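PDB 1VDW: fructose-bisphosphatase from Pyrococcus horikoshii, which probably catalyses the magnesium-dependent hydrolysis of fructose 1,6-bisphosphate to fructose 6-phosphate and phosphate, and may also dephosphorylate inositol monophosphate. Local coordinates for residues T5-A10 / L124-P129; V49-I54 / E68-I73; I116-V121 / L179-R184; A214-K217 / D223-I226; P23-P28 / P97-S102. All coordinates share one frame; numbering follows the deposited sequence. Where two conformers were deposited one is given.

From the N terminus, helix 3-20 opens contact 1, which closes only at strand 123-128. Two contacts lie inside that loop: 23-28 reaches 97-102 in contact 5, and contact 2, between helix 45-60 and the turn at 68-73, is nested within contact 5 in turn. Contact 3 starts before contact 1 has closed and ends on helix 175-184, so these two cross; adjacent strands 110-118 and 123-128 join them through the backbone bond from Tyr-125 to Ile-116. Contacts 1, 2, 3 and 5 all reach the eight-stranded mixed sheet. Contact 4 follows in series at the border of the five-stranded sheet, touching contact 3 where Leu-182 meets Ala-214.

Contact 1 of 5, residues T5-A10 / L124-P129; sequences TWRKIA and LYEGIP
Arg-7 holds both carboxylate oxygens of Glu-126, one with NE and one with NH2, in a bidentate salt bridge that ties helix 3-20 to strand 123-128 of the large mixed sheet in this inositol monophosphatase fold. Arg-7 NE donates to Glu-126 OE1 at 2.9 Å, and its NH2 to OE2 of the same glutamate at 2.8 Å. Each oxygen is met on its syn side, but the guanidinium and carboxylate planes stand 56° apart, so the pair is twisted rather than coplanar and both hydrogen bonds are bent, with N-H...O angles near 148°. A turn at chi3 (74°) in an otherwise extended arginine chain swings the guanidinium across the end of the glutamate, which comes up nearly at a right angle. Over one face of that guanidinium sits Ile-128, its CD1 4.0 Å from Arg-7 NH1.

In the next shell, Glu-126 OE1 also accepts a hydrogen bond from the hydroxyl of Tyr-113 on strand 110-118, whose side chain packs against Arg-7 as well. The buried carboxylate is therefore met by several donors, consistent with its staying ionised. Replacing Arg-7 by an alanine removes both N-H donors and would probably leave the Glu-126 carboxylate without its charged mate, opening a gap beside Ile-128. A water completes the link from helix to strand, donating to Arg-7 O at 2.9 Å and to Glu-126 OE1 at 3.0 Å.

Contact 2 of 5, residues V49-I54 / E68-I73; sequences VAENII and EEIGRI
The carboxylate of Glu-51 carries Ile-70 over one face: CD1 of Ile-70 lies 3.6 Å from Glu-51 CD, and Ile-70 CG1 comes to 3.0 Å from Glu-51 OE2, a tight carbon-oxygen approach. Glu-69 CB stands 3.4 Å from the same oxygen, Glu-51 OE2. A water donates to Glu-51 OE2 at 2.9 Å; its further bond, accepted from the Glu-69 backbone N, is weak.

The glutamate chain leaves helix 45-60 fully stretched, with chi1 -179° and chi2 -178°, which carries its carboxylate out to the turn. Glu-51 OE1 forms a salt bridge with Lys-48, about one turn earlier in the same helix. With an alanine in place of Glu-51, Lys-48 would probably lose this partner and Ile-70 CD1 the flat group it rests on. Glu-69, bent at chi2, leads its own carboxylate away, its OE1 6.0 Å from Glu-51 OE2.

The turn that Glu-51 meets begins with Glu-68, a predicted magnesium ligand whose OE1 pairs with Arg-198. Together with the predicted ligands Asp-84, Leu-86 and Asp-87 of the DPLDGS sequence and Asp-201, it would form the metal site characteristic of the inositol monophosphatase superfamily.

Contact 3 of 5, residues I116-V121 / L179-R184; sequences IYEPIV and LAYLAR
Glu-118 reaches Tyr-181 because its chain is straight throughout, CG lying opposite the backbone N (chi1 179°) and the rest of the chain extended. The tyrosine's CG instead lies opposite its own carbonyl carbon (chi1 -72°), which swings the ring off helix 175-184 toward the strand. The two side chains cross nearly at a right angle, with carboxylate and ring planes 43° apart.

The phenol donates to the carboxylate: Tyr-181 OH to Glu-118 OE2 is 2.6 Å, a short bond arriving on the syn side but well out of the carboxylate plane. The second oxygen meets the ring edge in its plane, Glu-118 OE1 lying 3.6 Å from Tyr-181 CE1. Beside this polar pair, Ile-116 CD1 packs on Ala-180 CB at 4.2 Å and adds an apolar contact between strand 110-118 and the helix.

Outward, Glu-118 OE1 pairs with Arg-123 and accepts from the hydroxyl of Tyr-125, which Arg-184 NE holds in turn. Pro-97 of the second subunit packs on both Glu-118 and Tyr-181, and Arg-184 NH1 hydrogen-bonds to Asn-94 O of the second subunit, so the group forms part of the dimer interface. Arg-123 and the two hydroxyls probably keep this buried carboxylate ionised, and the brevity of the phenol bond is consistent with a charge-assisted interaction.

Contact 4 of 5, residues A214-K217 / D223-I226; sequences AIVK and DVEI
Val-224 N donates to Val-216 O at 3.0 Å, the backbone hydrogen bond of the contact; it is nearly straight (N-H...O 167°), although the donor is tilted 27° from the carbonyl plane. The same oxygen is approached by Asp-223 CA at 3.4 Å in a CA-H...O contact. Arg-210 NH2, from helix 199-211, bonds to Val-216 O too and also to Val-224 O, clamping both segments.

Water supplies a second polar link. It accepts from Val-216 N at 2.9 Å and donates to Asp-223 OD1 at 2.8 Å, so the aspartate side chain reaches the strand's backbone indirectly.

Apolar contact is carried by the two valines. CG1 of Val-216, placed opposite the backbone N by chi1 -174°, meets Val-224 CG2 at 3.7 Å. That Val-224 CG2 also lies 3.4 Å from the backbone carbonyl carbon, Lys-217 C.

The charged ends stay apart: Lys-217 NZ is 5.2 Å from Asp-223 OD1, not in contact, and forms its salt bridge with Glu-242, while the aliphatic part of the lysine runs past the aspartate.

A single beta bridge, Lys-217 with Asp-223, joins the following loop to the end of strand 215-217, an outermost strand of the five-stranded sheet in the layered alpha-beta sandwich of inositol monophosphatases.

Contact 5 of 5, residues P23-P28 / P97-S102; sequences PLFGNP and PFFAVS
The turn that presents Phe-25 to Phe-99 is closed by Asn-27 N donating to Leu-24 O at 2.9 Å, the bond of a type II beta turn. Phe-25 and Gly-26 occupy its central corners; Gly-26 has phi 95°, where a CB would collide with the carbonyl O of Phe-25.

Across the contact the two phenylalanine rings do the touching. The ring centroids of Phe-25 and Phe-99 are 5.2 Å apart and their planes are inclined at 54°, an oblique meeting of the two rings. CZ of Phe-99 lies over one face of the Phe-25 ring, toward its rim, while the closest atoms are Phe-25 CE1 and Phe-99 CE2 at 3.5 Å. Phe-99 is brought there with CG between its backbone N and carbonyl carbon (chi1 51°), the crowded position. Pro-97 N approaches the Phe-25 ring more distantly, 4.5 Å from CZ of Phe-25.

Phe-92 of helix 89-93 completes an aromatic cluster, edge-to-face with Phe-99 and also meeting Phe-25. Phe-99 comes within about 4 Å of Leu-86, a predicted magnesium ligand, measured between side chains. The pair thus fastens the loop after helix 3-20 to the residues leading into strand 100-107, with Pro-119 and Ile-120 from beyond strand 110-118 against Phe-99, and Val-121 of the second subunit on Phe-25.

Contact 1 of 5, residues T5-A10 / L124-P129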
# COMPACT_ATOMS: atom_id res chain seq x y z
N THR A 5 21.78 23.28 -6.49
CA THR A 5 22.80 22.24 -6.49
C THR A 5 22.33 20.97 -5.78
O THR A 5 22.73 19.86 -6.14
CB THR A 5 24.11 22.75 -5.85
OG1 THR A 5 23.86 23.19 -4.51
CG2 THR A 5 24.68 23.91 -6.66
N TRP A 6 21.49 21.12 -4.76
CA TRP A 6 20.98 19.95 -4.05
C TRP A 6 20.02 19.17 -4.93
O TRP A 6 19.95 17.94 -4.86
CB TRP A 6 20.29 20.37 -2.75
CG TRP A 6 21.26 20.84 -1.71
CD1 TRP A 6 21.36 22.10 -1.19
CD2 TRP A 6 22.29 20.07 -1.08
NE1 TRP A 6 22.38 22.16 -0.28
CE2 TRP A 6 22.97 20.93 -0.19
CE3 TRP A 6 22.70 18.73 -1.18
CZ2 TRP A 6 24.05 20.49 0.59
CZ3 TRP A 6 23.77 18.30 -0.40
CH2 TRP A 6 24.43 19.18 0.47
N ARG A 7 19.28 19.88 -5.78
CA ARG A 7 18.34 19.21 -6.67
C ARG A 7 19.11 18.36 -7.69
O ARG A 7 18.64 17.30 -8.11
CB ARG A 7 17.45 20.25 -7.36
CG ARG A 7 16.67 21.11 -6.36
CD ARG A 7 15.71 22.08 -7.03
NE ARG A 7 14.53 21.42 -7.59
CZ ARG A 7 13.53 22.06 -8.16
NH1 ARG A 7 13.55 23.38 -8.27
NH2 ARG A 7 12.49 21.39 -8.63
N LYS A 8 20.31 18.81 -8.06
CA LYS A 8 21.14 18.06 -9.00
C LYS A 8 21.57 16.76 -8.32
O LYS A 8 21.62 15.69 -8.93
CB LYS A 8 22.38 18.89 -9.39
CG LYS A 8 23.33 18.24 -10.40
CD LYS A 8 24.38 17.36 -9.73
CE LYS A 8 25.38 16.83 -10.76
NZ LYS A 8 26.43 15.97 -10.14
N ILE A 9 21.87 16.85 -7.03
CA ILE A 9 22.28 15.68 -6.26
C ILE A 9 21.12 14.68 -6.18
O ILE A 9 21.34 13.47 -6.25
CB ILE A 9 22.73 16.09 -4.85
CG1 ILE A 9 23.99 16.96 -4.95
CG2 ILE A 9 22.99 14.85 -4.00
CD1 ILE A 9 24.53 17.44 -3.64
N ALA A 10 19.90 15.19 -6.06
CA ALA A 10 18.73 14.32 -5.99
C ALA A 10 18.65 13.47 -7.25
O ALA A 10 18.36 12.27 -7.20
CB ALA A 10 17.46 15.15 -5.83
N LEU A 124 9.14 12.15 -8.17
CA LEU A 124 10.08 12.88 -7.33
C LEU A 124 9.33 13.99 -6.61
O LEU A 124 8.85 14.93 -7.25
CB LEU A 124 11.22 13.50 -8.15
CG LEU A 124 12.21 14.33 -7.31
CD1 LEU A 124 12.90 13.44 -6.29
CD2 LEU A 124 13.26 14.98 -8.22
N TYR A 125 9.18 13.85 -5.29
CA TYR A 125 8.52 14.85 -4.47
C TYR A 125 9.63 15.74 -3.92
O TYR A 125 10.65 15.25 -3.45
CB TYR A 125 7.80 14.23 -3.28
CG TYR A 125 6.68 13.27 -3.61
CD1 TYR A 125 5.35 13.68 -3.55
CD2 TYR A 125 6.95 11.94 -3.94
CE1 TYR A 125 4.31 12.78 -3.80
CE2 TYR A 125 5.93 11.04 -4.20
CZ TYR A 125 4.61 11.47 -4.12
OH TYR A 125 3.60 10.57 -4.36
N GLU A 126 9.41 17.05 -3.98
CA GLU A 126 10.39 17.99 -3.47
C GLU A 126 9.73 19.03 -2.58
O GLU A 126 8.60 19.46 -2.83
CB GLU A 126 11.11 18.71 -4.61
CG GLU A 126 11.92 17.79 -5.51
CD GLU A 126 12.55 18.53 -6.66
OE1 GLU A 126 13.76 18.85 -6.58
OE2 GLU A 126 11.83 18.82 -7.64
N GLY A 127 10.44 19.41 -1.53
CA GLY A 127 9.94 20.41 -0.61
C GLY A 127 10.98 21.50 -0.50
O GLY A 127 12.15 21.23 -0.20
N ILE A 128 10.57 22.73 -0.78
CA ILE A 128 11.47 23.87 -0.71
C ILE A 128 10.83 24.91 0.19
O ILE A 128 9.97 25.67 -0.24
CB ILE A 128 11.71 24.48 -2.10
CG1 ILE A 128 12.18 23.40 -3.07
CG2 ILE A 128 12.73 25.61 -2.00
CD1 ILE A 128 12.28 23.85 -4.52
N PRO A 129 11.21 24.92 1.48
CA PRO A 129 10.65 25.88 2.43
C PRO A 129 10.75 27.31 1.90
O PRO A 129 11.81 27.74 1.44
CB PRO A 129 11.49 25.66 3.68
CG PRO A 129 11.79 24.19 3.61
CD PRO A 129 12.17 24.02 2.16
O HOH W 1 15.77 17.52 -8.34

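Contact 2 of 5, residues V49-I54 / E68-I73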
# COMPACT_ATOMS: atom_id res chain seq x y z
N VAL A 49 23.10 -1.96 0.14
CA VAL A 49 23.41 -1.37 -1.15
C VAL A 49 22.85 0.05 -1.19
O VAL A 49 23.53 0.97 -1.64
CB VAL A 49 22.82 -2.19 -2.31
CG1 VAL A 49 23.07 -1.47 -3.63
CG2 VAL A 49 23.46 -3.58 -2.34
N ALA A 50 21.62 0.22 -0.71
CA ALA A 50 21.00 1.54 -0.70
C ALA A 50 21.82 2.49 0.17
O ALA A 50 22.02 3.65 -0.18
CB ALA A 50 19.57 1.44 -0.17
N GLU A 51 22.29 1.98 1.30
CA GLU A 51 23.09 2.78 2.22
C GLU A 51 24.42 3.18 1.58
O GLU A 51 24.84 4.33 1.67
CB GLU A 51 23.35 2.01 3.51
CG GLU A 51 24.17 2.78 4.53
CD GLU A 51 24.46 1.97 5.78
OE1 GLU A 51 25.13 0.92 5.66
OE2 GLU A 51 24.01 2.37 6.87
N ASN A 52 25.08 2.22 0.94
CA ASN A 52 26.38 2.48 0.31
C ASN A 52 26.35 3.61 -0.70
O ASN A 52 27.19 4.51 -0.66
CB ASN A 52 26.91 1.23 -0.39
CG ASN A 52 27.42 0.19 0.58
OD1 ASN A 52 27.71 0.48 1.74
ND2 ASN A 52 27.55 -1.05 0.10
N ILE A 53 25.39 3.57 -1.61
CA ILE A 53 25.30 4.58 -2.66
C ILE A 53 24.92 5.98 -2.19
O ILE A 53 25.49 6.96 -2.67
CB ILE A 53 24.30 4.15 -3.77
CG1 ILE A 53 22.91 3.92 -3.17
CG2 ILE A 53 24.80 2.88 -4.44
CD1 ILE A 53 21.86 3.52 -4.19
N ILE A 54 24.00 6.08 -1.24
CA ILE A 54 23.57 7.39 -0.77
C ILE A 54 24.42 8.00 0.33
O ILE A 54 24.73 9.19 0.28
CB ILE A 54 22.09 7.33 -0.31
CG1 ILE A 54 21.55 8.75 -0.12
CG2 ILE A 54 21.98 6.54 0.98
CD1 ILE A 54 20.06 8.82 0.07
N GLU A 68 19.80 6.22 10.31
CA GLU A 68 19.55 5.27 11.39
C GLU A 68 20.65 4.25 11.65
O GLU A 68 21.09 4.09 12.80
CB GLU A 68 18.23 4.54 11.14
CG GLU A 68 17.85 3.58 12.26
CD GLU A 68 16.42 3.09 12.15
OE1 GLU A 68 16.02 2.25 12.99
OE2 GLU A 68 15.69 3.54 11.24
N GLU A 69 21.11 3.56 10.61
CA GLU A 69 22.14 2.54 10.78
C GLU A 69 23.56 3.04 11.02
O GLU A 69 24.35 2.37 11.68
CB GLU A 69 22.13 1.60 9.56
CG GLU A 69 20.80 0.89 9.35
CD GLU A 69 20.33 0.14 10.58
OE1 GLU A 69 21.07 -0.76 11.05
OE2 GLU A 69 19.23 0.44 11.08
N ILE A 70 23.88 4.22 10.49
CA ILE A 70 25.21 4.78 10.66
C ILE A 70 25.28 5.80 11.79
O ILE A 70 26.36 6.19 12.24
CB ILE A 70 25.69 5.44 9.34
CG1 ILE A 70 25.79 4.37 8.25
CG2 ILE A 70 27.05 6.11 9.54
CD1 ILE A 70 26.22 4.90 6.90
N GLY A 71 24.11 6.23 12.26
CA GLY A 71 24.07 7.20 13.34
C GLY A 71 24.26 8.62 12.83
O GLY A 71 23.52 9.08 11.98
N ARG A 72 25.27 9.30 13.36
CA ARG A 72 25.55 10.67 12.94
C ARG A 72 27.02 10.88 12.60
O ARG A 72 27.89 10.71 13.44
CB ARG A 72 25.13 11.65 14.04
CG ARG A 72 25.41 13.11 13.71
CD ARG A 72 24.92 14.03 14.82
NE ARG A 72 25.24 15.43 14.54
CZ ARG A 72 24.92 16.43 15.35
NH1 ARG A 72 24.27 16.20 16.48
NH2 ARG A 72 25.25 17.68 15.03
N ILE A 73 27.27 11.26 11.35
CA ILE A 73 28.63 11.52 10.89
C ILE A 73 28.87 13.02 10.97
O ILE A 73 28.34 13.80 10.18
CB ILE A 73 28.83 11.07 9.42
CG1 ILE A 73 28.52 9.58 9.29
CG2 ILE A 73 30.26 11.36 8.98
CD1 ILE A 73 28.64 9.05 7.87
O HOH W 2 21.61 4.04 7.26

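Contact 3 of 5, residues I116-V121 / L179-R184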
# COMPACT_ATOMS: atom_id res chain seq x y z
N ILE A 116 11.69 13.16 -1.75
CA ILE A 116 11.30 11.78 -1.55
C ILE A 116 11.13 11.22 -2.95
O ILE A 116 10.39 11.79 -3.77
CB ILE A 116 9.96 11.66 -0.77
CG1 ILE A 116 10.18 12.06 0.69
CG2 ILE A 116 9.42 10.22 -0.86
CD1 ILE A 116 8.89 12.21 1.49
N TYR A 117 11.83 10.12 -3.23
CA TYR A 117 11.77 9.46 -4.53
C TYR A 117 10.95 8.18 -4.41
O TYR A 117 11.30 7.28 -3.64
CB TYR A 117 13.20 9.13 -5.00
CG TYR A 117 13.27 8.33 -6.29
CD1 TYR A 117 12.48 8.66 -7.38
CD2 TYR A 117 14.15 7.25 -6.42
CE1 TYR A 117 12.55 7.94 -8.58
CE2 TYR A 117 14.23 6.52 -7.61
CZ TYR A 117 13.42 6.88 -8.68
OH TYR A 117 13.49 6.16 -9.86
N GLU A 118 9.84 8.12 -5.15
CA GLU A 118 8.95 6.95 -5.14
C GLU A 118 9.20 6.31 -6.51
O GLU A 118 8.51 6.59 -7.49
CB GLU A 118 7.51 7.44 -5.00
CG GLU A 118 6.49 6.32 -5.00
CD GLU A 118 5.04 6.77 -4.83
OE1 GLU A 118 4.74 7.98 -4.98
OE2 GLU A 118 4.19 5.89 -4.58
N PRO A 119 10.19 5.41 -6.58
CA PRO A 119 10.57 4.75 -7.83
C PRO A 119 9.57 3.97 -8.66
O PRO A 119 9.60 4.05 -9.88
CB PRO A 119 11.76 3.88 -7.42
CG PRO A 119 11.44 3.53 -6.03
CD PRO A 119 10.95 4.83 -5.46
N ILE A 120 8.69 3.22 -8.00
CA ILE A 120 7.71 2.41 -8.72
C ILE A 120 6.91 3.20 -9.74
O ILE A 120 6.56 2.69 -10.80
CB ILE A 120 6.71 1.74 -7.73
CG1 ILE A 120 7.41 0.62 -6.96
CG2 ILE A 120 5.50 1.21 -8.49
CD1 ILE A 120 7.88 -0.54 -7.83
N VAL A 121 6.63 4.46 -9.41
CA VAL A 121 5.84 5.31 -10.29
C VAL A 121 6.64 6.52 -10.79
O VAL A 121 6.07 7.50 -11.25
CB VAL A 121 4.54 5.79 -9.59
CG1 VAL A 121 3.52 4.65 -9.57
CG2 VAL A 121 4.84 6.26 -8.17
N LEU A 179 3.48 10.36 4.08
CA LEU A 179 3.56 11.80 4.28
C LEU A 179 3.53 12.53 2.92
O LEU A 179 2.92 13.59 2.80
CB LEU A 179 4.82 12.16 5.06
CG LEU A 179 4.73 11.80 6.55
CD1 LEU A 179 6.11 11.87 7.18
CD2 LEU A 179 3.77 12.76 7.25
N ALA A 180 4.18 11.95 1.91
CA ALA A 180 4.17 12.55 0.58
C ALA A 180 2.75 12.52 0.02
O ALA A 180 2.32 13.45 -0.67
CB ALA A 180 5.12 11.78 -0.35
N TYR A 181 2.02 11.44 0.30
CA TYR A 181 0.65 11.32 -0.17
C TYR A 181 -0.21 12.39 0.49
O TYR A 181 -1.08 12.98 -0.16
CB TYR A 181 0.08 9.93 0.14
CG TYR A 181 0.66 8.80 -0.70
CD1 TYR A 181 1.56 9.04 -1.74
CD2 TYR A 181 0.30 7.48 -0.43
CE1 TYR A 181 2.09 7.99 -2.49
CE2 TYR A 181 0.82 6.43 -1.17
CZ TYR A 181 1.72 6.69 -2.20
OH TYR A 181 2.23 5.62 -2.90
N LEU A 182 0.03 12.64 1.77
CA LEU A 182 -0.70 13.69 2.48
C LEU A 182 -0.39 15.03 1.80
O LEU A 182 -1.28 15.84 1.55
CB LEU A 182 -0.25 13.74 3.94
CG LEU A 182 -0.68 14.95 4.76
CD1 LEU A 182 -2.19 14.98 4.91
CD2 LEU A 182 -0.00 14.89 6.12
N ALA A 183 0.89 15.23 1.48
CA ALA A 183 1.34 16.47 0.86
C ALA A 183 0.68 16.79 -0.48
O ALA A 183 0.49 17.96 -0.81
CB ALA A 183 2.85 16.44 0.69
N ARG A 184 0.33 15.77 -1.25
CA ARG A 184 -0.28 16.04 -2.55
C ARG A 184 -1.79 15.83 -2.58
O ARG A 184 -2.42 15.94 -3.63
CB ARG A 184 0.39 15.22 -3.66
CG ARG A 184 0.20 13.72 -3.58
CD ARG A 184 0.81 13.04 -4.80
NE ARG A 184 0.71 11.58 -4.71
CZ ARG A 184 -0.40 10.89 -4.93
NH1 ARG A 184 -1.52 11.50 -5.26
NH2 ARG A 184 -0.39 9.57 -4.77

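Contact 4 of 5, residues A214-K217 / D223-I226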
# COMPACT_ATOMS: atom_id res chain seq x y z
N ALA A 214 0.35 21.09 5.30
CA ALA A 214 -0.02 20.19 6.39
C ALA A 214 0.44 20.69 7.75
O ALA A 214 1.40 21.45 7.85
CB ALA A 214 0.55 18.80 6.14
N ILE A 215 -0.26 20.25 8.78
CA ILE A 215 0.07 20.58 10.16
C ILE A 215 0.64 19.27 10.70
O ILE A 215 0.02 18.22 10.55
CB ILE A 215 -1.19 20.97 10.96
CG1 ILE A 215 -1.86 22.18 10.30
CG2 ILE A 215 -0.82 21.28 12.40
CD1 ILE A 215 -3.24 22.47 10.83
N VAL A 216 1.83 19.32 11.30
CA VAL A 216 2.46 18.11 11.82
C VAL A 216 2.81 18.29 13.29
O VAL A 216 3.71 19.06 13.64
CB VAL A 216 3.75 17.77 11.03
CG1 VAL A 216 4.30 16.43 11.48
CG2 VAL A 216 3.46 17.75 9.53
N LYS A 217 2.10 17.57 14.15
CA LYS A 217 2.33 17.68 15.58
C LYS A 217 2.62 16.35 16.26
O LYS A 217 2.47 15.28 15.66
CB LYS A 217 1.11 18.35 16.23
CG LYS A 217 0.93 19.80 15.79
CD LYS A 217 -0.35 20.41 16.31
CE LYS A 217 -0.43 21.88 15.94
NZ LYS A 217 -1.70 22.52 16.40
N ASP A 223 4.15 21.32 17.46
CA ASP A 223 4.77 21.08 16.17
C ASP A 223 5.97 20.16 16.32
O ASP A 223 6.79 20.33 17.22
CB ASP A 223 5.21 22.39 15.52
CG ASP A 223 4.05 23.23 15.04
OD1 ASP A 223 3.13 22.66 14.41
OD2 ASP A 223 4.05 24.45 15.28
N VAL A 224 6.06 19.18 15.43
CA VAL A 224 7.17 18.24 15.47
C VAL A 224 8.46 18.96 15.10
O VAL A 224 8.49 19.75 14.15
CB VAL A 224 6.94 17.07 14.48
CG1 VAL A 224 8.17 16.17 14.44
CG2 VAL A 224 5.72 16.28 14.91
N GLU A 225 9.52 18.69 15.86
CA GLU A 225 10.82 19.30 15.59
C GLU A 225 11.78 18.21 15.14
O GLU A 225 12.05 17.26 15.87
CB GLU A 225 11.38 19.97 16.85
CG GLU A 225 10.56 21.15 17.35
CD GLU A 225 11.23 21.86 18.51
OE1 GLU A 225 11.49 21.21 19.54
OE2 GLU A 225 11.48 23.08 18.39
N ILE A 226 12.31 18.35 13.93
CA ILE A 226 13.24 17.37 13.41
C ILE A 226 14.60 17.58 14.05
O ILE A 226 15.22 18.64 13.88
CB ILE A 226 13.39 17.49 11.87
CG1 ILE A 226 12.03 17.24 11.20
CG2 ILE A 226 14.42 16.49 11.37
CD1 ILE A 226 11.41 15.90 11.53
O HOH W 3 3.34 21.78 11.71

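Contact 5 of 5, residues P23-P28 / P97-S102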
# COMPACT_ATOMS: atom_id res chain seq x y z
N PRO A 23 17.18 -3.12 -9.85
CA PRO A 23 17.34 -4.45 -10.46
C PRO A 23 17.14 -5.55 -9.42
O PRO A 23 16.96 -6.72 -9.76
CB PRO A 23 18.76 -4.41 -11.00
CG PRO A 23 18.95 -2.97 -11.35
CD PRO A 23 18.35 -2.27 -10.14
N LEU A 24 17.18 -5.16 -8.15
CA LEU A 24 17.02 -6.10 -7.05
C LEU A 24 15.55 -6.37 -6.71
O LEU A 24 15.24 -7.31 -5.99
CB LEU A 24 17.76 -5.60 -5.81
CG LEU A 24 19.28 -5.50 -5.90
CD1 LEU A 24 19.84 -4.94 -4.60
CD2 LEU A 24 19.88 -6.87 -6.19
N PHE A 25 14.66 -5.53 -7.23
CA PHE A 25 13.23 -5.70 -6.96
C PHE A 25 12.77 -6.95 -7.71
O PHE A 25 12.83 -7.02 -8.94
CB PHE A 25 12.44 -4.47 -7.44
CG PHE A 25 11.00 -4.45 -7.00
CD1 PHE A 25 10.66 -4.51 -5.65
CD2 PHE A 25 9.97 -4.37 -7.94
CE1 PHE A 25 9.32 -4.47 -5.24
CE2 PHE A 25 8.63 -4.33 -7.54
CZ PHE A 25 8.31 -4.38 -6.19
N GLY A 26 12.33 -7.95 -6.95
CA GLY A 26 11.90 -9.20 -7.55
C GLY A 26 13.03 -10.21 -7.56
O GLY A 26 12.83 -11.37 -7.94
N ASN A 27 14.21 -9.78 -7.13
CA ASN A 27 15.39 -10.65 -7.08
C ASN A 27 15.61 -11.17 -5.66
O ASN A 27 15.80 -10.38 -4.73
CB ASN A 27 16.64 -9.87 -7.53
CG ASN A 27 17.86 -10.76 -7.66
OD1 ASN A 27 18.06 -11.69 -6.88
ND2 ASN A 27 18.71 -10.45 -8.64
N PRO A 28 15.60 -12.49 -5.48
CA PRO A 28 15.80 -13.11 -4.16
C PRO A 28 17.05 -12.64 -3.41
O PRO A 28 17.05 -12.59 -2.18
CB PRO A 28 15.84 -14.60 -4.49
CG PRO A 28 14.90 -14.70 -5.64
CD PRO A 28 15.31 -13.52 -6.49
N PRO A 97 4.88 -2.78 -3.80
CA PRO A 97 5.24 -1.49 -4.39
C PRO A 97 5.09 -0.21 -3.59
O PRO A 97 4.53 0.77 -4.07
CB PRO A 97 4.41 -1.47 -5.67
CG PRO A 97 3.14 -2.10 -5.21
CD PRO A 97 3.61 -3.28 -4.37
N PHE A 98 5.62 -0.23 -2.37
CA PHE A 98 5.60 0.94 -1.50
C PHE A 98 6.96 1.06 -0.83
O PHE A 98 7.21 0.46 0.21
CB PHE A 98 4.52 0.81 -0.41
CG PHE A 98 3.13 0.99 -0.93
CD1 PHE A 98 2.73 2.19 -1.51
CD2 PHE A 98 2.22 -0.06 -0.86
CE1 PHE A 98 1.44 2.33 -2.02
CE2 PHE A 98 0.94 0.08 -1.37
CZ PHE A 98 0.55 1.28 -1.95
N PHE A 99 7.85 1.83 -1.45
CA PHE A 99 9.18 2.08 -0.89
C PHE A 99 9.70 3.37 -1.49
O PHE A 99 9.22 3.82 -2.53
CB PHE A 99 10.13 0.89 -1.13
CG PHE A 99 10.20 0.43 -2.55
CD1 PHE A 99 11.06 1.04 -3.46
CD2 PHE A 99 9.42 -0.63 -2.98
CE1 PHE A 99 11.15 0.59 -4.77
CE2 PHE A 99 9.50 -1.09 -4.30
CZ PHE A 99 10.37 -0.48 -5.19
N ALA A 100 10.68 3.99 -0.83
CA ALA A 100 11.18 5.27 -1.30
C ALA A 100 12.52 5.64 -0.70
O ALA A 100 13.01 4.97 0.21
CB ALA A 100 10.17 6.36 -0.92
N VAL A 101 13.09 6.70 -1.25
CA VAL A 101 14.34 7.28 -0.75
C VAL A 101 13.89 8.60 -0.13
O VAL A 101 13.12 9.34 -0.75
CB VAL A 101 15.33 7.58 -1.88
CG1 VAL A 101 16.56 8.28 -1.32
CG2 VAL A 101 15.73 6.29 -2.57
N SER A 102 14.36 8.89 1.07
CA SER A 102 13.97 10.11 1.79
C SER A 102 15.20 10.91 2.21
O SER A 102 16.06 10.39 2.93
CB SER A 102 13.14 9.73 3.02
OG SER A 102 12.82 10.85 3.82